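Local coordinates for esterase (PDB 3H2G), which is an esterase that degrades rice cell walls and serves as a virulence factor of the plant pathogen Xanthomonas oryzae, at residues A[5-10]-A[156-161]. Numbering follows the deposited sequence.
Sequences GTLLTS and RSVLQH
Leu7 and Ser157 face each other where the start of strand 7-10 passes helix 156-161, their CA atoms 6.8 Å apart; at the other end of the strand segment Ser10 lies against Val158, with 7.4 Å between CA atoms. The two axes come within 9.8 Å and cross at -62°. No direct hydrogen bond joins the segments, so the contact rests on a small apolar patch and one bridging water. Leu7 carries its CG anti to the backbone N (chi1 180°), which brings both of its methyls against a single methyl of Val158: CD2 of Leu7 stands 3.5 Å from Val158 CG2, a tight carbon pair, and CD1 follows closely. The two side chains meet at roughly a right angle. Ser10 adds its CB, 4.0 Å from the same Val158 CG2. Here the outermost N-terminal strand of the central sheet of an alpha/beta-hydrolase fold packs on helix 141-162, and the patch continues into the sheet, with Phe49 against Leu7 and Ser10, and Leu67 against Val158. Between Leu7 and Ser10 the strand carries a classic beta bulge: Leu8 and Thr9 both face Thr50 of the neighbouring antiparallel strand. Beside the apolar patch, CB of Ser157 lies 4.3 Å from Leu7 CB, and Ser157 OG makes a short 2.5 Å hydrogen bond to the oxygen of a water. That water donates a hydrogen bond to Gly5 O (2.9 Å), linking the loop before the strand to the helix.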
loop_
_atom_site.group_PDB
_atom_site.type_symbol
_atom_site.label_atom_id
_atom_site.label_comp_id
_atom_site.label_asym_id
_atom_site.label_seq_id
_atom_site.Cartn_x
_atom_site.Cartn_y
_atom_site.Cartn_z
ATOM N N GLY A 5 -12.789 13.249 7.102
ATOM C CA GLY A 5 -12.290 14.002 5.967
ATOM C C GLY A 5 -11.974 15.458 6.261
ATOM O O GLY A 5 -11.407 16.154 5.415
ATOM N N THR A 6 -12.340 15.933 7.448
ATOM C CA THR A 6 -12.071 17.321 7.814
ATOM C C THR A 6 -10.574 17.624 7.759
ATOM O O THR A 6 -9.761 16.876 8.306
ATOM C CB THR A 6 -12.590 17.645 9.239
ATOM O OG1 THR A 6 -14.020 17.559 9.262
ATOM C CG2 THR A 6 -12.170 19.049 9.657
ATOM N N LEU A 7 -10.216 18.719 7.092
ATOM C CA LEU A 7 -8.818 19.130 6.972
ATOM C C LEU A 7 -8.403 19.886 8.234
ATOM O O LEU A 7 -8.939 20.958 8.526
ATOM C CB LEU A 7 -8.635 20.037 5.752
ATOM C CG LEU A 7 -7.222 20.562 5.476
ATOM C CD1 LEU A 7 -6.325 19.416 5.021
ATOM C CD2 LEU A 7 -7.278 21.642 4.409
ATOM N N LEU A 8 -7.446 19.331 8.974
ATOM C CA LEU A 8 -6.969 19.949 10.209
ATOM C C LEU A 8 -5.824 20.936 9.972
ATOM O O LEU A 8 -5.835 22.045 10.505
ATOM C CB LEU A 8 -6.542 18.858 11.195
ATOM C CG LEU A 8 -7.694 17.939 11.620
ATOM C CD1 LEU A 8 -7.170 16.795 12.476
ATOM C CD2 LEU A 8 -8.731 18.750 12.385
ATOM N N THR A 9 -4.829 20.521 9.195
ATOM C CA THR A 9 -3.703 21.389 8.859
ATOM C C THR A 9 -3.210 21.011 7.467
ATOM O O THR A 9 -3.471 19.911 6.981
ATOM C CB THR A 9 -2.509 21.242 9.840
ATOM O OG1 THR A 9 -1.864 19.978 9.633
ATOM C CG2 THR A 9 -2.982 21.339 11.294
ATOM N N SER A 10 -2.506 21.932 6.823
ATOM C CA SER A 10 -1.953 21.681 5.501
ATOM C C SER A 10 -0.738 22.578 5.356
ATOM O O SER A 10 -0.687 23.670 5.926
ATOM C CB SER A 10 -2.981 21.972 4.400
ATOM O OG SER A 10 -3.399 23.323 4.411
ATOM N N ARG A 156 -9.148 17.159 -1.179
ATOM C CA ARG A 156 -10.073 17.907 -2.023
ATOM C C ARG A 156 -10.346 19.292 -1.443
ATOM O O ARG A 156 -10.598 20.247 -2.183
ATOM C CB ARG A 156 -11.385 17.130 -2.202
ATOM C CG ARG A 156 -11.310 16.095 -3.318
ATOM C CD ARG A 156 -12.603 15.296 -3.449
ATOM N NE ARG A 156 -12.687 14.604 -4.733
ATOM C CZ ARG A 156 -13.665 13.766 -5.065
ATOM N NH1 ARG A 156 -14.640 13.514 -4.206
ATOM N NH2 ARG A 156 -13.675 13.192 -6.261
ATOM N N SER A 157 -10.299 19.401 -0.119
ATOM C CA SER A 157 -10.517 20.687 0.529
ATOM C C SER A 157 -9.313 21.585 0.245
ATOM O O SER A 157 -9.464 22.782 -0.012
ATOM C CB SER A 157 -10.701 20.504 2.036
ATOM O OG SER A 157 -11.891 19.782 2.299
ATOM N N VAL A 158 -8.119 21.002 0.282
ATOM C CA VAL A 158 -6.912 21.767 -0.004
ATOM C C VAL A 158 -6.982 22.227 -1.459
ATOM O O VAL A 158 -6.707 23.385 -1.774
ATOM C CB VAL A 158 -5.632 20.912 0.187
ATOM C CG1 VAL A 158 -4.399 21.709 -0.243
ATOM C CG2 VAL A 158 -5.501 20.490 1.642
ATOM N N LEU A 159 -7.369 21.312 -2.341
ATOM C CA LEU A 159 -7.471 21.613 -3.764
ATOM C C LEU A 159 -8.539 22.666 -4.057
ATOM O O LEU A 159 -8.350 23.518 -4.929
ATOM C CB LEU A 159 -7.755 20.325 -4.543
ATOM C CG LEU A 159 -6.614 19.305 -4.447
ATOM C CD1 LEU A 159 -7.119 17.911 -4.792
ATOM C CD2 LEU A 159 -5.475 19.732 -5.373
ATOM N N GLN A 160 -9.655 22.610 -3.333
ATOM C CA GLN A 160 -10.733 23.582 -3.519
ATOM C C GLN A 160 -10.246 24.988 -3.181
ATOM O O GLN A 160 -10.515 25.943 -3.910
ATOM C CB GLN A 160 -11.929 23.242 -2.621
ATOM C CG GLN A 160 -12.715 22.014 -3.041
ATOM C CD GLN A 160 -13.845 21.684 -2.078
ATOM O OE1 GLN A 160 -14.713 22.517 -1.812
ATOM N NE2 GLN A 160 -13.840 20.462 -1.553
ATOM N N HIS A 161 -9.535 25.108 -2.065
ATOM C CA HIS A 161 -9.016 26.397 -1.627
ATOM C C HIS A 161 -8.012 26.958 -2.633
ATOM O O HIS A 161 -7.967 28.164 -2.874
ATOM C CB HIS A 161 -8.359 26.259 -0.252
ATOM C CG HIS A 161 -7.953 27.565 0.353
ATOM N ND1 HIS A 161 -8.826 28.624 0.487
ATOM C CD2 HIS A 161 -6.771 27.985 0.862
ATOM C CE1 HIS A 161 -8.198 29.641 1.050
ATOM N NE2 HIS A 161 -6.950 29.279 1.288
HETATM O O HOH W 1 -12.650 18.494 4.357
#